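Local atomic coordinates of GCN5-related N-acetyltransferase (Exiguobacterium sibiricum 255-15, PDB entry 3GYA), a protein that probably transfers an acyl group from an acyl-coenzyme A thioester to an acceptor molecule. Residues L18-K23 and H81-P86; T76-H81 and V113-Q118; Y109-L114 and T139-A144. All coordinates share one frame; numbering follows the deposited sequence.

All three contacts involve the same mixed sheet, along neighbouring strands 76-84, 111-114 and 138-141. Contact 1 brings helix 18-26 against the end of strand 76-84, contact 2 pairs the earlier part of that strand with 111-114, and contact 3 adds 138-141 to the far side of 111-114. Contacts 1 and 2 share His81, their centres about 17 Å apart, and their segments alternate along the chain. Contacts 2 and 3 share Val113 and Leu114, with centres about 11 Å apart. Contact 1, holding the coenzyme A-binding Val84, closes before contact 3 opens; about 26 Å apart centre to centre, they flank the chain's centre, contact 3 lying away from the known coenzyme A-binding residues.

Contact 1 of 3, residues L18-K23 and H81-P86; sequences LPLLAK and HVYVLP. With COA (coenzyme A), chain B; EDO (1,2-ethanediol), chain F; SO4 (sulfate ion), chain C.
The ring of Tyr83 turns an edge to Leu20 of helix 18-26: Leu20 CD1 lies in the ring plane, and Leu20 CG comes to 3.9 Å from Tyr83 CD2 at the same rim. The two side chains run past each other in opposite directions, which makes this an alongside contact and not a stack. With its CG anti to the backbone N (chi1 -178°), Tyr83 extends from the strand toward the helix, and its OH ends 3.3 Å from Lys23 C. The angle to Lys23 O is poor for a hydrogen bond; the hydroxyl is bonded instead to Glu27, just beyond the helix. In the GNAT fold the end of this strand offers backbone polar groups to the pantetheine arm of coenzyme A, and that is found here: Val84 N gives a hydrogen bond to O9P of coenzyme A at 3.1 Å, with an angle of 158° at the hydrogen. Val84 points away from the helix and Tyr83 toward it, which separates the cofactor side from the packing side. On the helix side Leu85 continues the apolar surface, its CG 3.6 Å from Leu20 CD1. Lys23 crosses Leu85 at about a right angle, with Lys23 CG 3.6 Å from Leu85 CD2. A bend at chi2 (-64°) lets the lysine spend its first methylenes here while CE and NZ carry on past the strand. Pro86 CD closes against Lys23 CB at 3.9 Å, and Leu20 also rests on Val61 and Cys64 of the adjoining strand 61-69.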
loop_
_atom_site.group_PDB
_atom_site.type_symbol
_atom_site.label_atom_id
_atom_site.label_comp_id
_atom_site.label_asym_id
_atom_site.label_seq_id
_atom_site.Cartn_x
_atom_site.Cartn_y
_atom_site.Cartn_z
ATOM N N LEU A 18 6.559 16.035 -0.392
ATOM C CA LEU A 18 7.964 16.183 -0.814
ATOM C C LEU A 18 8.928 15.297 0.001
ATOM O O LEU A 18 9.877 14.734 -0.564
ATOM C CB LEU A 18 8.419 17.657 -0.801
ATOM C CG LEU A 18 7.896 18.492 -1.958
ATOM C CD1 LEU A 18 8.501 19.918 -1.904
ATOM C CD2 LEU A 18 8.215 17.838 -3.335
ATOM N N PRO A 19 8.731 15.203 1.321
ATOM C CA PRO A 19 9.643 14.303 2.077
ATOM C C PRO A 19 9.587 12.862 1.622
ATOM O O PRO A 19 10.627 12.220 1.445
ATOM C CB PRO A 19 9.194 14.472 3.532
ATOM C CG PRO A 19 8.513 15.835 3.552
ATOM C CD PRO A 19 7.822 15.944 2.222
ATOM N N LEU A 20 8.387 12.372 1.383
ATOM C CA LEU A 20 8.217 10.987 0.921
ATOM C C LEU A 20 8.806 10.785 -0.481
ATOM O O LEU A 20 9.457 9.767 -0.774
ATOM C CB LEU A 20 6.737 10.606 0.943
ATOM C CG LEU A 20 6.402 9.216 1.475
ATOM C CD1 LEU A 20 6.690 9.080 2.921
ATOM C CD2 LEU A 20 4.948 8.921 1.191
ATOM N N LEU A 21 8.577 11.765 -1.355
ATOM C CA LEU A 21 9.125 11.745 -2.698
ATOM C C LEU A 21 10.645 11.746 -2.651
ATOM O O LEU A 21 11.302 10.998 -3.390
ATOM C CB LEU A 21 8.687 12.968 -3.485
ATOM C CG LEU A 21 7.299 12.919 -4.077
ATOM C CD1 LEU A 21 6.800 14.325 -4.481
ATOM C CD2 LEU A 21 7.314 11.918 -5.280
ATOM N N ALA A 22 11.211 12.595 -1.792
ATOM C CA ALA A 22 12.668 12.756 -1.742
ATOM C C ALA A 22 13.363 11.493 -1.238
ATOM O O ALA A 22 14.349 11.021 -1.829
ATOM C CB ALA A 22 13.053 13.968 -0.859
ATOM N N LYS A 23 12.881 10.955 -0.118
ATOM C CA LYS A 23 13.506 9.770 0.475
ATOM C C LYS A 23 13.378 8.549 -0.417
ATOM O O LYS A 23 14.330 7.795 -0.605
ATOM C CB LYS A 23 12.938 9.476 1.869
ATOM C CG LYS A 23 13.252 10.545 2.889
ATOM C CD LYS A 23 14.757 10.651 3.153
ATOM C CE LYS A 23 15.062 11.729 4.202
ATOM N NZ LYS A 23 16.527 11.849 4.487
ATOM N N HIS A 81 1.910 0.934 -4.085
ATOM C CA HIS A 81 2.567 2.140 -3.596
ATOM C C HIS A 81 2.755 2.162 -2.106
ATOM O O HIS A 81 2.555 3.189 -1.468
ATOM C CB HIS A 81 1.841 3.396 -4.037
ATOM C CG HIS A 81 1.501 3.407 -5.495
ATOM N ND1 HIS A 81 2.449 3.269 -6.484
ATOM C CD2 HIS A 81 0.309 3.548 -6.134
ATOM C CE1 HIS A 81 1.862 3.362 -7.668
ATOM N NE2 HIS A 81 0.565 3.523 -7.482
ATOM N N VAL A 82 3.193 1.043 -1.551
ATOM C CA VAL A 82 3.441 0.974 -0.116
ATOM C C VAL A 82 4.858 1.426 0.184
ATOM O O VAL A 82 5.816 0.839 -0.296
ATOM C CB VAL A 82 3.287 -0.441 0.430
ATOM C CG1 VAL A 82 3.742 -0.506 1.877
ATOM C CG2 VAL A 82 1.824 -0.907 0.283
ATOM N N TYR A 83 4.983 2.467 0.987
ATOM C CA TYR A 83 6.290 2.995 1.329
ATOM C C TYR A 83 6.218 3.680 2.692
ATOM O O TYR A 83 5.305 4.477 2.926
ATOM C CB TYR A 83 6.717 4.035 0.288
ATOM C CG TYR A 83 8.075 4.611 0.536
ATOM C CD1 TYR A 83 9.216 3.924 0.152
ATOM C CD2 TYR A 83 8.242 5.845 1.164
ATOM C CE1 TYR A 83 10.507 4.439 0.401
ATOM C CE2 TYR A 83 9.509 6.347 1.443
ATOM C CZ TYR A 83 10.641 5.654 1.031
ATOM O OH TYR A 83 11.916 6.151 1.273
ATOM N N VAL A 84 7.184 3.368 3.556
ATOM C CA VAL A 84 7.326 4.035 4.880
ATOM C C VAL A 84 8.641 4.794 4.885
ATOM O O VAL A 84 9.655 4.253 4.462
ATOM C CB VAL A 84 7.345 2.994 6.023
ATOM C CG1 VAL A 84 7.574 3.697 7.393
ATOM C CG2 VAL A 84 6.051 2.159 5.988
ATOM N N LEU A 85 8.628 6.047 5.325
ATOM C CA LEU A 85 9.875 6.843 5.464
ATOM C C LEU A 85 10.921 6.047 6.242
ATOM O O LEU A 85 10.571 5.405 7.246
ATOM C CB LEU A 85 9.612 8.132 6.252
ATOM C CG LEU A 85 9.130 9.376 5.518
ATOM C CD1 LEU A 85 9.083 10.496 6.557
ATOM C CD2 LEU A 85 9.994 9.741 4.305
ATOM N N PRO A 86 12.190 6.066 5.789
ATOM C CA PRO A 86 13.220 5.324 6.519
ATOM C C PRO A 86 13.248 5.549 8.029
ATOM O O PRO A 86 13.316 4.591 8.788
ATOM C CB PRO A 86 14.526 5.805 5.870
ATOM C CG PRO A 86 14.124 6.153 4.480
ATOM C CD PRO A 86 12.748 6.725 4.576
HETATM N N1A COA B . 13.010 -2.423 6.306
HETATM C C2A COA B . 12.360 -3.478 5.709
HETATM N N3A COA B . 11.529 -4.298 6.432
HETATM C C4A COA B . 11.348 -4.070 7.765
HETATM C C5A COA B . 11.999 -3.018 8.397
HETATM C C6A COA B . 12.846 -2.189 7.648
HETATM N N6A COA B . 13.547 -1.201 8.185
HETATM N N7A COA B . 11.630 -3.059 9.708
HETATM C C8A COA B . 10.774 -4.088 9.893
HETATM N N9A COA B . 10.595 -4.732 8.692
HETATM C C1B COA B . 9.713 -5.897 8.440
HETATM C C2B COA B . 9.977 -7.022 9.429
HETATM O O2B COA B . 9.785 -8.268 8.781
HETATM C C3B COA B . 8.924 -6.828 10.495
HETATM O O3B COA B . 8.647 -7.998 11.236
HETATM P P3B COA B . 8.813 -8.004 12.852
HETATM O O7A COA B . 8.134 -9.227 13.431
HETATM O O8A COA B . 10.286 -8.024 13.166
HETATM O O9A COA B . 8.193 -6.788 13.517
HETATM C C4B COA B . 7.749 -6.365 9.642
HETATM O O4B COA B . 8.319 -5.596 8.592
HETATM C C5B COA B . 6.679 -5.535 10.373
HETATM O O5B COA B . 7.291 -4.430 10.989
HETATM P P1A COA B . 6.763 -2.883 10.836
HETATM O O1A COA B . 5.257 -2.872 10.803
HETATM O O2A COA B . 7.481 -2.089 11.856
HETATM O O3A COA B . 7.301 -2.557 9.371
HETATM P P2A COA B . 7.554 -1.127 8.681
HETATM O O4A COA B . 6.721 -0.027 9.287
HETATM O O5A COA B . 9.000 -0.887 8.692
HETATM O O6A COA B . 6.997 -1.407 7.200
HETATM C CBP COA B . 7.989 -1.878 5.051
HETATM C CCP COA B . 7.608 -2.429 6.416
HETATM C CDP COA B . 6.733 -1.390 4.335
HETATM C CEP COA B . 8.664 -3.000 4.222
HETATM C CAP COA B . 8.913 -0.666 5.280
HETATM O OAP COA B . 10.008 -0.963 6.120
HETATM C C9P COA B . 9.434 -0.113 3.980
HETATM O O9P COA B . 8.677 0.720 3.183
HETATM N N8P COA B . 10.674 -0.414 3.601
HETATM C C7P COA B . 11.131 0.100 2.318
HETATM C C6P COA B . 12.574 -0.290 2.043
HETATM C C5P COA B . 12.651 -1.789 1.932
HETATM O O5P COA B . 11.889 -2.361 1.144
HETATM N N4P COA B . 13.550 -2.408 2.712
HETATM C C3P COA B . 14.498 -3.387 2.196
HETATM C C2P COA B . 15.935 -3.110 2.641
HETATM S S1P COA B . 16.634 -1.530 2.050
HETATM C C1 EDO F . 3.160 -2.126 -3.065
HETATM O O1 EDO F . 4.179 -1.136 -3.131
HETATM C C2 EDO F . 3.765 -3.515 -2.851
HETATM O O2 EDO F . 4.912 -3.495 -1.988
HETATM S S SO4 C . 3.256 -0.824 -7.316
HETATM O O1 SO4 C . 3.443 0.110 -8.421
HETATM O O2 SO4 C . 3.965 -2.082 -7.576
HETATM O O3 SO4 C . 1.844 -1.213 -7.177
HETATM O O4 SO4 C . 3.713 -0.122 -6.121
#

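Contact 2 of 3, residues T76-H81 and V113-Q118; sequences TGRIRH and VLYSEQ. With SO4 (sulfate ion), chain C.
Arg78 and Val113 form the parallel bridge of a beta-alpha-beta unit, in which helix 93-105 links strands 76-84 and 111-114. Val113 is held on both of its backbone polar atoms, its N giving to Gly77 O at 2.8 Å and its O taking from Ile79 N at 2.9 Å. Thr76 CG2 crosses Val113 CG1 at about a right angle, and Ile79 CB packs on Leu114 CB. The touching parts of the strands run 43° apart, and past the bridge they separate: Ile79 O and Tyr115 N are joined through a water, which accepts from Tyr115 N at 2.9 Å. Such a splay between parallel strands is a hallmark of the GNAT fold, where the cofactor arm enters. Arg78 NH2 meets Tyr115 CB at 3.3 Å, the near-parallel guanidinium and ring (12° apart) lying side by side; Gln70 and Lys135 O hold the arginine's nitrogens. A sulfate, probably from the crystallisation liquor, sits next to this water. Arg80 bends at chi3 (62°) and grips it twice, through NE to O3 at 2.8 Å and NH2 to O1 at 3.1 Å, while His81 NE2 lies over one face of the guanidinium. A leucine in place of Arg80 lacks both N-H groups, so the sulfate would probably be held less firmly and Glu42 left without its salt-bridge mate. His81 N adds a backbone bond to sulfate O4 at 2.9 Å, and Arg34 also binds the ion.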
loop_
_atom_site.group_PDB
_atom_site.type_symbol
_atom_site.label_atom_id
_atom_site.label_comp_id
_atom_site.label_asym_id
_atom_site.label_seq_id
_atom_site.Cartn_x
_atom_site.Cartn_y
_atom_site.Cartn_z
ATOM N N THR A 76 -9.694 -9.757 -8.293
ATOM C CA THR A 76 -8.356 -9.645 -7.710
ATOM C C THR A 76 -7.995 -8.180 -7.551
ATOM O O THR A 76 -8.191 -7.358 -8.460
ATOM C CB THR A 76 -7.273 -10.359 -8.573
ATOM O OG1 THR A 76 -7.619 -11.753 -8.693
ATOM C CG2 THR A 76 -5.883 -10.236 -7.932
ATOM N N GLY A 77 -7.494 -7.839 -6.381
ATOM C CA GLY A 77 -7.032 -6.480 -6.137
ATOM C C GLY A 77 -5.527 -6.492 -6.052
ATOM O O GLY A 77 -4.932 -7.487 -5.630
ATOM N N ARG A 78 -4.910 -5.368 -6.428
ATOM C CA ARG A 78 -3.478 -5.180 -6.311
ATOM C C ARG A 78 -3.167 -4.143 -5.234
ATOM O O ARG A 78 -3.728 -3.043 -5.274
ATOM C CB ARG A 78 -2.932 -4.632 -7.626
ATOM C CG ARG A 78 -1.423 -4.633 -7.634
ATOM C CD ARG A 78 -0.903 -4.132 -8.984
ATOM N NE ARG A 78 0.554 -4.252 -9.052
ATOM C CZ ARG A 78 1.216 -5.284 -9.573
ATOM N NH1 ARG A 78 0.581 -6.341 -10.050
ATOM N NH2 ARG A 78 2.541 -5.266 -9.575
ATOM N N ILE A 79 -2.286 -4.496 -4.296
ATOM C CA ILE A 79 -1.806 -3.579 -3.277
ATOM C C ILE A 79 -0.684 -2.776 -3.928
ATOM O O ILE A 79 0.208 -3.362 -4.532
ATOM C CB ILE A 79 -1.338 -4.329 -2.022
ATOM C CG1 ILE A 79 -2.581 -4.938 -1.319
ATOM C CG2 ILE A 79 -0.593 -3.409 -1.066
ATOM C CD1 ILE A 79 -2.289 -5.877 -0.155
ATOM N N ARG A 80 -0.788 -1.457 -3.831
ATOM C CA ARG A 80 0.093 -0.558 -4.543
ATOM C C ARG A 80 0.694 0.551 -3.677
ATOM O O ARG A 80 0.082 1.040 -2.693
ATOM C CB ARG A 80 -0.639 0.090 -5.710
ATOM C CG ARG A 80 -1.316 -0.933 -6.626
ATOM C CD ARG A 80 -1.541 -0.394 -7.979
ATOM N NE ARG A 80 -0.282 -0.055 -8.623
ATOM C CZ ARG A 80 -0.182 0.694 -9.717
ATOM N NH1 ARG A 80 -1.258 1.182 -10.315
ATOM N NH2 ARG A 80 1.019 0.979 -10.196
ATOM N N HIS A 81 1.910 0.934 -4.085
ATOM C CA HIS A 81 2.567 2.140 -3.596
ATOM C C HIS A 81 2.755 2.162 -2.106
ATOM O O HIS A 81 2.555 3.189 -1.468
ATOM C CB HIS A 81 1.841 3.396 -4.037
ATOM C CG HIS A 81 1.501 3.407 -5.495
ATOM N ND1 HIS A 81 2.449 3.269 -6.484
ATOM C CD2 HIS A 81 0.309 3.548 -6.134
ATOM C CE1 HIS A 81 1.862 3.362 -7.668
ATOM N NE2 HIS A 81 0.565 3.523 -7.482
ATOM N N VAL A 113 -3.028 -9.271 -4.533
ATOM C CA VAL A 113 -1.687 -9.532 -5.050
ATOM C C VAL A 113 -0.839 -8.263 -4.996
ATOM O O VAL A 113 -1.355 -7.142 -4.895
ATOM C CB VAL A 113 -1.729 -10.044 -6.514
ATOM C CG1 VAL A 113 -2.561 -11.293 -6.602
ATOM C CG2 VAL A 113 -2.240 -8.935 -7.470
ATOM N N LEU A 114 0.467 -8.459 -5.056
ATOM C CA LEU A 114 1.402 -7.338 -5.018
ATOM C C LEU A 114 2.749 -7.767 -5.594
ATOM O O LEU A 114 3.033 -8.963 -5.715
ATOM C CB LEU A 114 1.547 -6.838 -3.582
ATOM C CG LEU A 114 2.112 -7.778 -2.516
ATOM C CD1 LEU A 114 3.668 -7.723 -2.446
ATOM C CD2 LEU A 114 1.486 -7.483 -1.146
ATOM N N TYR A 115 3.539 -6.761 -5.967
ATOM C CA TYR A 115 4.902 -6.960 -6.436
ATOM C C TYR A 115 5.847 -6.240 -5.487
ATOM O O TYR A 115 5.831 -5.011 -5.407
ATOM C CB TYR A 115 5.070 -6.450 -7.853
ATOM C CG TYR A 115 6.430 -6.755 -8.393
ATOM C CD1 TYR A 115 7.496 -5.901 -8.158
ATOM C CD2 TYR A 115 6.657 -7.932 -9.087
ATOM C CE1 TYR A 115 8.775 -6.181 -8.677
ATOM C CE2 TYR A 115 7.911 -8.232 -9.585
ATOM C CZ TYR A 115 8.971 -7.355 -9.366
ATOM O OH TYR A 115 10.225 -7.676 -9.884
ATOM N N SER A 116 6.642 -7.019 -4.757
ATOM C CA SER A 116 7.669 -6.491 -3.864
ATOM C C SER A 116 8.925 -7.341 -3.911
ATOM O O SER A 116 8.912 -8.499 -3.482
ATOM C CB SER A 116 7.149 -6.468 -2.430
ATOM O OG SER A 116 8.154 -6.017 -1.533
ATOM N N GLU A 117 10.001 -6.763 -4.435
ATOM C CA GLU A 117 11.290 -7.448 -4.487
ATOM C C GLU A 117 12.047 -7.350 -3.173
ATOM O O GLU A 117 12.985 -8.107 -2.949
ATOM C CB GLU A 117 12.174 -6.863 -5.590
ATOM C CG GLU A 117 11.726 -7.202 -7.000
ATOM C CD GLU A 117 12.504 -6.430 -8.069
ATOM O OE1 GLU A 117 13.211 -5.456 -7.721
ATOM O OE2 GLU A 117 12.397 -6.788 -9.260
ATOM N N GLN A 118 11.634 -6.430 -2.308
ATOM C CA GLN A 118 12.456 -6.010 -1.174
ATOM C C GLN A 118 11.908 -6.445 0.192
ATOM O O GLN A 118 12.663 -6.489 1.169
ATOM C CB GLN A 118 12.620 -4.475 -1.184
ATOM C CG GLN A 118 12.890 -3.843 -2.571
ATOM C CD GLN A 118 11.606 -3.392 -3.270
HETATM S S SO4 C . 3.256 -0.824 -7.316
HETATM O O1 SO4 C . 3.443 0.110 -8.421
HETATM O O2 SO4 C . 3.965 -2.082 -7.576
HETATM O O3 SO4 C . 1.844 -1.213 -7.177
HETATM O O4 SO4 C . 3.713 -0.122 -6.121
HETATM O O HOH W 1 2.379 -4.125 -6.052
#

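Contact 3 of 3, residues Y109-L114 and T139-A144; sequences YDRLVL and TLDKTA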
loop_
_atom_site.group_PDB
_atom_site.type_symbol
_atom_site.label_atom_id
_atom_site.label_comp_id
_atom_site.label_asym_id
_atom_site.label_seq_id
_atom_site.Cartn_x
_atom_site.Cartn_y
_atom_site.Cartn_z
ATOM N N TYR A 109 -12.580 -7.717 -3.180
ATOM C CA TYR A 109 -11.763 -8.663 -3.932
ATOM C C TYR A 109 -11.648 -9.972 -3.163
ATOM O O TYR A 109 -11.649 -9.985 -1.922
ATOM C CB TYR A 109 -10.343 -8.077 -4.154
ATOM C CG TYR A 109 -10.411 -6.781 -4.915
ATOM C CD1 TYR A 109 -10.784 -6.774 -6.257
ATOM C CD2 TYR A 109 -10.155 -5.564 -4.299
ATOM C CE1 TYR A 109 -10.879 -5.577 -6.979
ATOM C CE2 TYR A 109 -10.273 -4.363 -5.002
ATOM C CZ TYR A 109 -10.635 -4.377 -6.346
ATOM O OH TYR A 109 -10.754 -3.224 -7.069
ATOM N N ASP A 110 -11.573 -11.069 -3.903
ATOM C CA ASP A 110 -11.414 -12.387 -3.309
ATOM C C ASP A 110 -9.967 -12.847 -3.272
ATOM O O ASP A 110 -9.670 -13.933 -2.745
ATOM C CB ASP A 110 -12.301 -13.394 -4.037
ATOM C CG ASP A 110 -13.765 -13.037 -3.921
ATOM O OD1 ASP A 110 -14.193 -12.619 -2.829
ATOM O OD2 ASP A 110 -14.489 -13.145 -4.918
ATOM N N ARG A 111 -9.077 -12.024 -3.834
ATOM C CA ARG A 111 -7.644 -12.292 -3.831
ATOM C C ARG A 111 -6.931 -10.957 -3.859
ATOM O O ARG A 111 -7.363 -10.065 -4.574
ATOM C CB ARG A 111 -7.250 -13.119 -5.054
ATOM C CG ARG A 111 -5.784 -13.457 -5.135
ATOM C CD ARG A 111 -5.503 -14.384 -6.307
ATOM N NE ARG A 111 -5.995 -15.726 -6.011
ATOM C CZ ARG A 111 -6.847 -16.427 -6.769
ATOM N NH1 ARG A 111 -7.312 -15.952 -7.929
ATOM N NH2 ARG A 111 -7.221 -17.640 -6.376
ATOM N N LEU A 112 -5.855 -10.811 -3.086
ATOM C CA LEU A 112 -4.986 -9.635 -3.191
ATOM C C LEU A 112 -3.595 -10.047 -3.621
ATOM O O LEU A 112 -3.054 -11.043 -3.134
ATOM C CB LEU A 112 -4.882 -8.875 -1.876
ATOM C CG LEU A 112 -6.202 -8.338 -1.327
ATOM C CD1 LEU A 112 -5.939 -7.625 -0.003
ATOM C CD2 LEU A 112 -6.904 -7.433 -2.333
ATOM N N VAL A 113 -3.028 -9.271 -4.533
ATOM C CA VAL A 113 -1.687 -9.532 -5.050
ATOM C C VAL A 113 -0.839 -8.263 -4.996
ATOM O O VAL A 113 -1.355 -7.142 -4.895
ATOM C CB VAL A 113 -1.729 -10.044 -6.514
ATOM C CG1 VAL A 113 -2.561 -11.293 -6.602
ATOM C CG2 VAL A 113 -2.240 -8.935 -7.470
ATOM N N LEU A 114 0.467 -8.459 -5.056
ATOM C CA LEU A 114 1.402 -7.338 -5.018
ATOM C C LEU A 114 2.749 -7.767 -5.594
ATOM O O LEU A 114 3.033 -8.963 -5.715
ATOM C CB LEU A 114 1.547 -6.838 -3.582
ATOM C CG LEU A 114 2.112 -7.778 -2.516
ATOM C CD1 LEU A 114 3.668 -7.723 -2.446
ATOM C CD2 LEU A 114 1.486 -7.483 -1.146
ATOM N N THR A 139 0.721 -13.240 -3.041
ATOM C CA THR A 139 -0.714 -13.430 -3.231
ATOM C C THR A 139 -1.357 -13.892 -1.924
ATOM O O THR A 139 -0.718 -14.565 -1.124
ATOM C CB THR A 139 -0.975 -14.453 -4.379
ATOM O OG1 THR A 139 -2.316 -14.333 -4.875
ATOM C CG2 THR A 139 -0.697 -15.896 -3.922
ATOM N N LEU A 140 -2.618 -13.531 -1.731
ATOM C CA LEU A 140 -3.370 -13.978 -0.569
ATOM C C LEU A 140 -4.842 -14.095 -0.948
ATOM O O LEU A 140 -5.437 -13.127 -1.460
ATOM C CB LEU A 140 -3.182 -13.016 0.596
ATOM C CG LEU A 140 -3.942 -13.335 1.893
ATOM C CD1 LEU A 140 -3.540 -14.693 2.473
ATOM C CD2 LEU A 140 -3.715 -12.149 2.880
ATOM N N ASP A 141 -5.403 -15.286 -0.718
ATOM C CA ASP A 141 -6.816 -15.531 -0.943
ATOM C C ASP A 141 -7.641 -15.066 0.253
ATOM O O ASP A 141 -7.202 -15.184 1.404
ATOM C CB ASP A 141 -7.076 -17.018 -1.170
ATOM C CG ASP A 141 -6.571 -17.516 -2.525
ATOM O OD1 ASP A 141 -6.383 -16.705 -3.454
ATOM O OD2 ASP A 141 -6.396 -18.747 -2.651
ATOM N N LYS A 142 -8.864 -14.620 -0.020
ATOM C CA LYS A 142 -9.750 -14.164 1.042
ATOM C C LYS A 142 -10.033 -15.261 2.060
ATOM O O LYS A 142 -10.121 -15.014 3.257
ATOM C CB LYS A 142 -11.060 -13.639 0.461
ATOM C CG LYS A 142 -11.865 -12.848 1.466
ATOM C CD LYS A 142 -13.336 -13.036 1.292
ATOM C CE LYS A 142 -13.983 -11.980 0.476
ATOM N NZ LYS A 142 -15.383 -12.412 0.108
ATOM N N THR A 143 -10.203 -16.486 1.590
ATOM C CA THR A 143 -10.512 -17.582 2.494
ATOM C C THR A 143 -9.365 -17.799 3.506
ATOM O O THR A 143 -9.618 -18.035 4.688
ATOM C CB THR A 143 -10.889 -18.846 1.690
ATOM O OG1 THR A 143 -9.895 -19.106 0.700
ATOM C CG2 THR A 143 -12.238 -18.645 0.978
ATOM N N ALA A 144 -8.115 -17.643 3.063
ATOM C CA ALA A 144 -6.947 -17.727 3.940
ATOM C C ALA A 144 -6.928 -16.552 4.927
ATOM O O ALA A 144 -6.683 -16.723 6.124
ATOM C CB ALA A 144 -5.657 -17.749 3.108
HETATM O O HOH W 2 -14.828 -10.238 -1.824
HETATM O O HOH W 3 -9.598 -16.391 -4.068
HETATM O O HOH W 4 -10.661 -16.699 -1.500
#
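Strands 111-114 and 139-141 run antiparallel, their axes 4.8 Å apart at closest approach and 173° between directions. Leu112 and Leu140 are the hydrogen-bonded pair, flanked by the non-hydrogen-bonded pairs Arg111 with Asp141 and Val113 with Thr139. Leu112 N reaches Leu140 O at 2.9 Å, and Leu140 N returns to Leu112 O at the same 2.9 Å. Where the second strand turns into helix 142-147, Lys142 N still bonds Asp110 O at 2.9 Å, but from above the carbonyl plane. Leu112 and Leu140 share the face packed on helix 93-105, touching Ala105 and Met102 respectively. On the other face Arg111 leaves with CG anti to its N and bends at chi3, which brings NE to 2.8 Å from Asp141 OD1 in a salt bridge; guanidinium and carboxylate planes stand 57° apart. Asp141 holds the N-cap position yet makes no capping bond with its side chain. A second salt bridge joins Lys142 NZ and Asp110 OD1 at 3.2 Å, its hydrogen bond weak. Asp141 OD1 alone takes both arginine bonds, lying 24° out of the guanidinium plane for NE and bound weakly by NH2: a single-oxygen grip, probably not a fixed bidentate pair.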